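Local coordinates for hypothetical peroxiredoxin protein (Sinorhizobium meliloti, PDB 3UMA) that probably reduces hydrogen peroxide and organic hydroperoxides to water and alcohols, drawing on glutathione as the thiol reductant, at residues A[85-89]-A[90-94]; A[46-50]-A[51-55]; A[99-103]-A[104-108]. All blocks are in the same frame, centred on the assembly; numbering follows the deposited sequence.

Interaction 1 of 3, residues A[85-89]-A[90-94]; sequences DAILA and RGVDD
I87, L88, R90 and V92 meet where helix 84-88 ends and the chain turns back toward strand 94-99. Backbone hydrogen bonds define the turn. A89 N still gives an i to i-4 helical bond to D85 O, whereas R90 N bonds to I87 O at 3.0 Å, reaching three residues back instead of four. The N-H of this second bond points well at its acceptor, 157° at the hydrogen, yet it is a turn-like bond met from above, the donor standing 58° out of the carbonyl plane of I87. One water bridges the next polar pair: it donates to L88 O (2.9 Å) and accepts from G91 N (2.9 Å), spanning a gap that the two backbone atoms do not close themselves. G91 has a positive phi, and a CB there would press on the carbonyl O of R90. The turn thus ends the helical leg of a beta-alpha-beta crossover, since strands 58-64 and 94-99 run parallel in the sheet of this thioredoxin-like fold and helices 70-82 and 84-88 lie between them.

Apolar contact comes from the branched side chains. With CG1 anti to its backbone N (chi1 165°), V92 sets both methyls near I87 CG2; CG1 lies 4.0 Å from it, and the two side chains approach at a slant. The pair faces inward, where V60 and L184 also touch both. L88 CD2 also reaches V92 CG1, at 4.1 Å.

V92 O lies against L88: CD2 of L88 packs 3.4 Å from it, and the L88 CA-H is directed at the same oxygen, with 3.6 Å between CA and O. Farther along, the carboxylates turn elsewhere: D93 OD2 accepts from R58 N, and D94 OD2 pairs with H120.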
loop_
_atom_site.group_PDB
_atom_site.type_symbol
_atom_site.label_atom_id
_atom_site.label_comp_id
_atom_site.label_asym_id
_atom_site.label_seq_id
_atom_site.Cartn_x
_atom_site.Cartn_y
_atom_site.Cartn_z
ATOM N N ASP A 85 -12.916 -7.820 -6.434
ATOM C CA ASP A 85 -13.557 -9.141 -6.457
ATOM C C ASP A 85 -12.751 -10.151 -7.269
ATOM O O ASP A 85 -12.489 -11.261 -6.800
ATOM C CB ASP A 85 -15.002 -9.033 -6.963
ATOM C CG ASP A 85 -15.897 -8.246 -6.004
ATOM O OD1 ASP A 85 -15.626 -8.266 -4.784
ATOM O OD2 ASP A 85 -16.870 -7.597 -6.465
ATOM N N ALA A 86 -12.313 -9.747 -8.459
ATOM C CA ALA A 86 -11.474 -10.605 -9.301
ATOM C C ALA A 86 -10.171 -10.974 -8.615
ATOM O O ALA A 86 -9.677 -12.081 -8.794
ATOM C CB ALA A 86 -11.193 -9.955 -10.658
ATOM N N ILE A 87 -9.616 -10.046 -7.834
ATOM C CA ILE A 87 -8.379 -10.317 -7.096
ATOM C C ILE A 87 -8.630 -11.309 -5.960
ATOM O O ILE A 87 -7.922 -12.300 -5.844
ATOM C CB ILE A 87 -7.680 -9.013 -6.576
ATOM C CG1 ILE A 87 -7.031 -8.240 -7.741
ATOM C CG2 ILE A 87 -6.629 -9.344 -5.515
ATOM C CD1 ILE A 87 -6.598 -6.786 -7.393
ATOM N N LEU A 88 -9.636 -11.039 -5.135
ATOM C CA LEU A 88 -9.982 -11.927 -4.025
ATOM C C LEU A 88 -10.337 -13.345 -4.499
ATOM O O LEU A 88 -10.061 -14.317 -3.790
ATOM C CB LEU A 88 -11.120 -11.346 -3.170
ATOM C CG LEU A 88 -10.841 -10.002 -2.472
ATOM C CD1 LEU A 88 -12.065 -9.515 -1.712
ATOM C CD2 LEU A 88 -9.618 -10.067 -1.546
ATOM N N ALA A 89 -10.900 -13.456 -5.703
ATOM C CA ALA A 89 -11.289 -14.759 -6.245
ATOM C C ALA A 89 -10.100 -15.555 -6.757
ATOM O O ALA A 89 -10.255 -16.708 -7.156
ATOM C CB ALA A 89 -12.344 -14.610 -7.337
ATOM N N ARG A 90 -8.912 -14.958 -6.738
ATOM C CA ARG A 90 -7.722 -15.689 -7.151
ATOM C C ARG A 90 -6.814 -16.096 -5.996
ATOM O O ARG A 90 -5.596 -16.159 -6.151
ATOM C CB ARG A 90 -6.947 -14.924 -8.227
ATOM C CG ARG A 90 -7.533 -15.073 -9.632
ATOM C CD ARG A 90 -6.473 -14.792 -10.697
ATOM N NE ARG A 90 -6.736 -15.497 -11.956
ATOM C CZ ARG A 90 -6.358 -16.753 -12.221
ATOM N NH1 ARG A 90 -5.698 -17.468 -11.313
ATOM N NH2 ARG A 90 -6.646 -17.300 -13.400
ATOM N N GLY A 91 -7.402 -16.407 -4.848
ATOM C CA GLY A 91 -6.622 -16.927 -3.721
ATOM C C GLY A 91 -5.939 -15.849 -2.900
ATOM O O GLY A 91 -4.865 -16.060 -2.333
ATOM N N VAL A 92 -6.566 -14.687 -2.832
ATOM C CA VAL A 92 -6.027 -13.582 -2.056
ATOM C C VAL A 92 -7.004 -13.342 -0.933
ATOM O O VAL A 92 -8.203 -13.178 -1.173
ATOM C CB VAL A 92 -5.881 -12.307 -2.929
ATOM C CG1 VAL A 92 -5.667 -11.073 -2.068
ATOM C CG2 VAL A 92 -4.750 -12.482 -3.948
ATOM N N ASP A 93 -6.499 -13.304 0.292
ATOM C CA ASP A 93 -7.371 -13.103 1.449
ATOM C C ASP A 93 -7.732 -11.645 1.696
ATOM O O ASP A 93 -8.854 -11.358 2.138
ATOM C CB ASP A 93 -6.727 -13.689 2.702
ATOM C CG ASP A 93 -6.384 -15.147 2.536
ATOM O OD1 ASP A 93 -7.297 -15.913 2.182
ATOM O OD2 ASP A 93 -5.213 -15.519 2.734
ATOM N N ASP A 94 -6.786 -10.732 1.433
ATOM C CA ASP A 94 -6.981 -9.316 1.782
ATOM C C ASP A 94 -6.272 -8.352 0.825
ATOM O O ASP A 94 -5.285 -8.704 0.190
ATOM C CB ASP A 94 -6.461 -9.068 3.204
ATOM C CG ASP A 94 -7.430 -8.263 4.062
ATOM O OD1 ASP A 94 -8.310 -7.543 3.508
ATOM O OD2 ASP A 94 -7.304 -8.358 5.309
HETATM O O HOH W 1 -10.028 -17.264 -3.879
#

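Interaction 2 of 3, residues A[46-50]-A[51-55]; sequences VEVTT and ELLFK
T49 and L52 form a local N-cap contact at the junction where strand 44-49, half of a two-stranded antiparallel sheet, runs directly into the short helix 50-54. The evidence is the bond from L52 N to T49 OG1, 3.0 Å long and nearly straight, with 166° at the hydrogen. T49 holds OG1 between its own N and carbonyl carbon (chi1 60°), which swings the hydroxyl over the first turn, and the side chains of T49 and L52 cross at about a right angle. L52 CB closes in on the same oxygen at 3.3 Å. Helical bonds then take over: L53 N donates to T49 O at 3.0 Å, the first regular i to i-4 bond of the helix, and F54 N to T50 O at 2.8 Å.

The apolar half of the contact lies on the buried side. V48 CG1 rests 4.0 Å from L53 CB, and L122 of the central sheet touches both residues. The F54 ring meets T50 at its edge, with T50 CB in the ring plane and 3.9 Å from F54 CD2, while L53 CG sits over the centre of one face. The ring is therefore bordered by its neighbours in two directions, and L32 also touches it.

T50 OG1 instead accepts from A35 N, so consecutive threonines perform separate tasks. In chemical terms, the hydroxyl of T49 gives the amide of L52 an acceptor in place of the main-chain one that no preceding helical turn could provide.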
loop_
_atom_site.group_PDB
_atom_site.type_symbol
_atom_site.label_atom_id
_atom_site.label_comp_id
_atom_site.label_asym_id
_atom_site.label_seq_id
_atom_site.Cartn_x
_atom_site.Cartn_y
_atom_site.Cartn_z
ATOM N N VAL A 46 -8.663 1.845 14.709
ATOM C CA VAL A 46 -8.087 0.537 15.031
ATOM C C VAL A 46 -6.582 0.553 14.750
ATOM O O VAL A 46 -6.087 1.416 14.017
ATOM C CB VAL A 46 -8.821 -0.565 14.203
ATOM C CG1 VAL A 46 -7.917 -1.713 13.810
ATOM C CG2 VAL A 46 -10.064 -1.062 14.945
ATOM N N GLU A 47 -5.857 -0.395 15.334
ATOM C CA GLU A 47 -4.435 -0.550 15.078
ATOM C C GLU A 47 -4.173 -1.915 14.438
ATOM O O GLU A 47 -4.503 -2.945 15.022
ATOM C CB GLU A 47 -3.655 -0.405 16.376
ATOM C CG GLU A 47 -2.157 -0.186 16.211
ATOM C CD GLU A 47 -1.540 0.455 17.445
ATOM O OE1 GLU A 47 -2.143 0.336 18.536
ATOM O OE2 GLU A 47 -0.463 1.082 17.333
ATOM N N VAL A 48 -3.579 -1.905 13.243
ATOM C CA VAL A 48 -3.336 -3.110 12.437
ATOM C C VAL A 48 -1.843 -3.439 12.494
ATOM O O VAL A 48 -1.018 -2.592 12.155
ATOM C CB VAL A 48 -3.797 -2.881 10.952
ATOM C CG1 VAL A 48 -3.427 -4.055 10.039
ATOM C CG2 VAL A 48 -5.295 -2.621 10.893
ATOM N N THR A 49 -1.492 -4.649 12.928
ATOM C CA THR A 49 -0.091 -5.073 12.940
ATOM C C THR A 49 0.215 -5.840 11.663
ATOM O O THR A 49 -0.690 -6.356 11.018
ATOM C CB THR A 49 0.249 -5.995 14.140
ATOM O OG1 THR A 49 -0.563 -7.172 14.078
ATOM C CG2 THR A 49 -0.005 -5.292 15.491
ATOM N N THR A 50 1.490 -5.931 11.312
ATOM C CA THR A 50 1.887 -6.732 10.175
ATOM C C THR A 50 1.546 -8.202 10.415
ATOM O O THR A 50 1.141 -8.923 9.487
ATOM C CB THR A 50 3.365 -6.560 9.854
ATOM O OG1 THR A 50 4.111 -6.654 11.062
ATOM C CG2 THR A 50 3.618 -5.192 9.241
ATOM N N GLU A 51 1.653 -8.633 11.671
ATOM C CA GLU A 51 1.301 -10.013 12.021
ATOM C C GLU A 51 -0.152 -10.305 11.696
ATOM O O GLU A 51 -0.451 -11.243 10.955
ATOM C CB GLU A 51 1.587 -10.298 13.497
ATOM C CG GLU A 51 1.265 -11.724 13.919
ATOM C CD GLU A 51 1.672 -11.981 15.354
ATOM O OE1 GLU A 51 0.798 -11.830 16.240
ATOM O OE2 GLU A 51 2.869 -12.280 15.592
ATOM N N LEU A 52 -1.051 -9.485 12.232
ATOM C CA LEU A 52 -2.482 -9.607 11.979
ATOM C C LEU A 52 -2.837 -9.509 10.496
ATOM O O LEU A 52 -3.748 -10.188 10.017
ATOM C CB LEU A 52 -3.266 -8.535 12.759
ATOM C CG LEU A 52 -4.741 -8.372 12.343
ATOM C CD1 LEU A 52 -5.601 -9.596 12.736
ATOM C CD2 LEU A 52 -5.378 -7.062 12.856
ATOM N N LEU A 53 -2.137 -8.635 9.785
ATOM C CA LEU A 53 -2.439 -8.404 8.384
ATOM C C LEU A 53 -1.961 -9.552 7.510
ATOM O O LEU A 53 -2.699 -10.033 6.669
ATOM C CB LEU A 53 -1.841 -7.076 7.897
ATOM C CG LEU A 53 -2.302 -6.663 6.495
ATOM C CD1 LEU A 53 -3.839 -6.617 6.394
ATOM C CD2 LEU A 53 -1.686 -5.317 6.113
ATOM N N PHE A 54 -0.736 -9.995 7.733
ATOM C CA PHE A 54 -0.067 -10.882 6.783
ATOM C C PHE A 54 0.030 -12.376 7.157
ATOM O O PHE A 54 0.113 -13.229 6.274
ATOM C CB PHE A 54 1.333 -10.337 6.479
ATOM C CG PHE A 54 1.323 -8.996 5.818
ATOM C CD1 PHE A 54 0.969 -8.872 4.472
ATOM C CD2 PHE A 54 1.663 -7.847 6.530
ATOM C CE1 PHE A 54 0.962 -7.627 3.849
ATOM C CE2 PHE A 54 1.650 -6.587 5.902
ATOM C CZ PHE A 54 1.294 -6.484 4.571
ATOM N N LYS A 55 0.034 -12.697 8.447
ATOM C CA LYS A 55 0.400 -14.054 8.850
ATOM C C LYS A 55 -0.660 -15.074 8.504
ATOM O O LYS A 55 -1.838 -14.881 8.780
ATOM C CB LYS A 55 0.797 -14.135 10.326
ATOM C CG LYS A 55 2.161 -13.500 10.673
ATOM C CD LYS A 55 3.239 -13.681 9.601
ATOM C CE LYS A 55 4.534 -14.240 10.199
ATOM N NZ LYS A 55 5.740 -13.958 9.347
#

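Interaction 3 of 3, residues A[99-103]-A[104-108]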
loop_
_atom_site.group_PDB
_atom_site.type_symbol
_atom_site.label_atom_id
_atom_site.label_comp_id
_atom_site.label_asym_id
_atom_site.label_seq_id
_atom_site.Cartn_x
_atom_site.Cartn_y
_atom_site.Cartn_z
ATOM N N ALA A 99 -0.095 4.465 2.919
ATOM C CA ALA A 99 0.452 5.789 2.524
ATOM C C ALA A 99 1.028 6.495 3.732
ATOM O O ALA A 99 0.574 6.264 4.863
ATOM C CB ALA A 99 -0.610 6.642 1.919
ATOM N N VAL A 100 2.019 7.359 3.485
ATOM C CA VAL A 100 2.543 8.261 4.502
ATOM C C VAL A 100 1.598 9.466 4.571
ATOM O O VAL A 100 1.874 10.513 4.002
ATOM C CB VAL A 100 4.018 8.648 4.209
ATOM C CG1 VAL A 100 4.581 9.616 5.280
ATOM C CG2 VAL A 100 4.891 7.369 4.088
ATOM N N ASN A 101 0.443 9.244 5.195
ATOM C CA ASN A 101 -0.574 10.253 5.525
ATOM C C ASN A 101 -1.070 9.945 6.941
ATOM O O ASN A 101 -0.997 8.787 7.388
ATOM C CB ASN A 101 -1.808 10.148 4.603
ATOM C CG ASN A 101 -1.613 10.835 3.231
ATOM O OD1 ASN A 101 -1.564 12.067 3.130
ATOM N ND2 ASN A 101 -1.509 10.034 2.186
ATOM N N ASP A 102 -1.616 10.949 7.618
ATOM C CA ASP A 102 -2.198 10.748 8.945
ATOM C C ASP A 102 -3.485 9.919 8.833
ATOM O O ASP A 102 -4.045 9.742 7.743
ATOM C CB ASP A 102 -2.447 12.107 9.633
ATOM C CG ASP A 102 -3.513 12.939 8.939
ATOM O OD1 ASP A 102 -4.697 12.619 9.116
ATOM O OD2 ASP A 102 -3.179 13.932 8.216
ATOM N N LEU A 103 -3.989 9.439 9.961
ATOM C CA LEU A 103 -5.112 8.503 9.910
ATOM C C LEU A 103 -6.433 9.157 9.525
ATOM O O LEU A 103 -7.292 8.519 8.918
ATOM C CB LEU A 103 -5.207 7.690 11.219
ATOM C CG LEU A 103 -5.905 8.211 12.472
ATOM C CD1 LEU A 103 -7.398 7.998 12.374
ATOM C CD2 LEU A 103 -5.368 7.479 13.711
ATOM N N HIS A 104 -6.597 10.443 9.821
ATOM C CA HIS A 104 -7.847 11.109 9.453
ATOM C C HIS A 104 -7.959 11.332 7.942
ATOM O O HIS A 104 -9.022 11.212 7.356
ATOM C CB HIS A 104 -8.010 12.435 10.198
ATOM C CG HIS A 104 -7.821 12.313 11.676
ATOM N ND1 HIS A 104 -8.806 11.826 12.511
ATOM C CD2 HIS A 104 -6.757 12.597 12.466
ATOM C CE1 HIS A 104 -8.358 11.822 13.756
ATOM N NE2 HIS A 104 -7.120 12.288 13.758
ATOM N N VAL A 105 -6.849 11.679 7.320
ATOM C CA VAL A 105 -6.839 11.806 5.866
ATOM C C VAL A 105 -7.077 10.430 5.231
ATOM O O VAL A 105 -7.875 10.310 4.308
ATOM C CB VAL A 105 -5.541 12.521 5.390
ATOM C CG1 VAL A 105 -5.337 12.383 3.890
ATOM C CG2 VAL A 105 -5.622 14.024 5.792
HETATM N N MSE A 106 -6.403 9.393 5.743
HETATM C CA MSE A 106 -6.625 8.028 5.240
HETATM C C MSE A 106 -8.090 7.638 5.320
HETATM O O MSE A 106 -8.657 7.179 4.329
HETATM C CB MSE A 106 -5.752 6.985 5.962
HETATM C CG MSE A 106 -4.310 7.022 5.541
HETATM SE SE MSE A 106 -4.106 6.965 3.570
HETATM C CE MSE A 106 -4.182 5.045 3.165
ATOM N N GLY A 107 -8.710 7.875 6.479
ATOM C CA GLY A 107 -10.154 7.611 6.665
ATOM C C GLY A 107 -11.058 8.406 5.744
ATOM O O GLY A 107 -12.012 7.869 5.172
ATOM N N ALA A 108 -10.782 9.700 5.596
ATOM C CA ALA A 108 -11.536 10.509 4.637
ATOM C C ALA A 108 -11.395 9.988 3.195
ATOM O O ALA A 108 -12.357 9.985 2.414
ATOM C CB ALA A 108 -11.108 11.969 4.731
#
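M106 and A99 make the tightly packed side of this contact, while D102 and H104 carry its looser, outward side. M106 is modelled as selenomethionine, and its chain bends twice (chi2 -51°, chi3 -84°), bringing SE back to 3.9 Å from A99 CB. The same SE lies 4.1 Å from N101 CB, and F121 and S123 of strand 120-123 touch the side chain as well. A99 and M106 are buried, and a weak bond from N101 N to A99 O closes the inverse gamma turn centred on V100.

Across the helix start, D102 is the N-cap. Its OD1 accepts from V105 N at 3.0 Å, the amide coming from above the carboxylate plane, 40° out of it; D102 O takes M106 N. V105 lies crosswise to D102, with CG2 3.4 Å from D102 OD2 and CG1 4.1 Å from N101 CG, and A67 and F68 touch it from beyond. Trimming V105 to a glycine would probably open a gap beside N101 and leave the D102 carboxylate with less to keep it from turning. Farther out, L103 CD1 lies over one face of the H104 imidazole in a CH-pi contact, 4.2 Å from the ring centroid. The exposed ring has a weak hydrogen bond from K40 to ND1.

Such a strand end passing through a loop into a capped helix belongs to the thioredoxin-like fold of peroxiredoxins, and here the A99 side chain lies about 7 Å from that of C72, the predicted peroxidatic cysteine.

From the N terminus the order is interaction 2, interaction 1, interaction 3; they stand in series, so none nests in or crosses another. Residues 46-55 lead the second strand of the two-stranded antiparallel sheet into a short helix. Residues 85-94 close the end of helix 84-88 and deliver the chain to strand 94-99, whose far end opens residues 99-108 and helix 103-113. Interactions 1 and 3 thus sit at opposite ends of one strand, their centres about 25 Å apart. Interaction 2 packs on interaction 1 through L53 CD1 and D94 OD2, 4.0 Å apart. Strand 120-123 is met by all three: by H120 with D94 in interaction 1, and by side-chain packing in interactions 2 and 3.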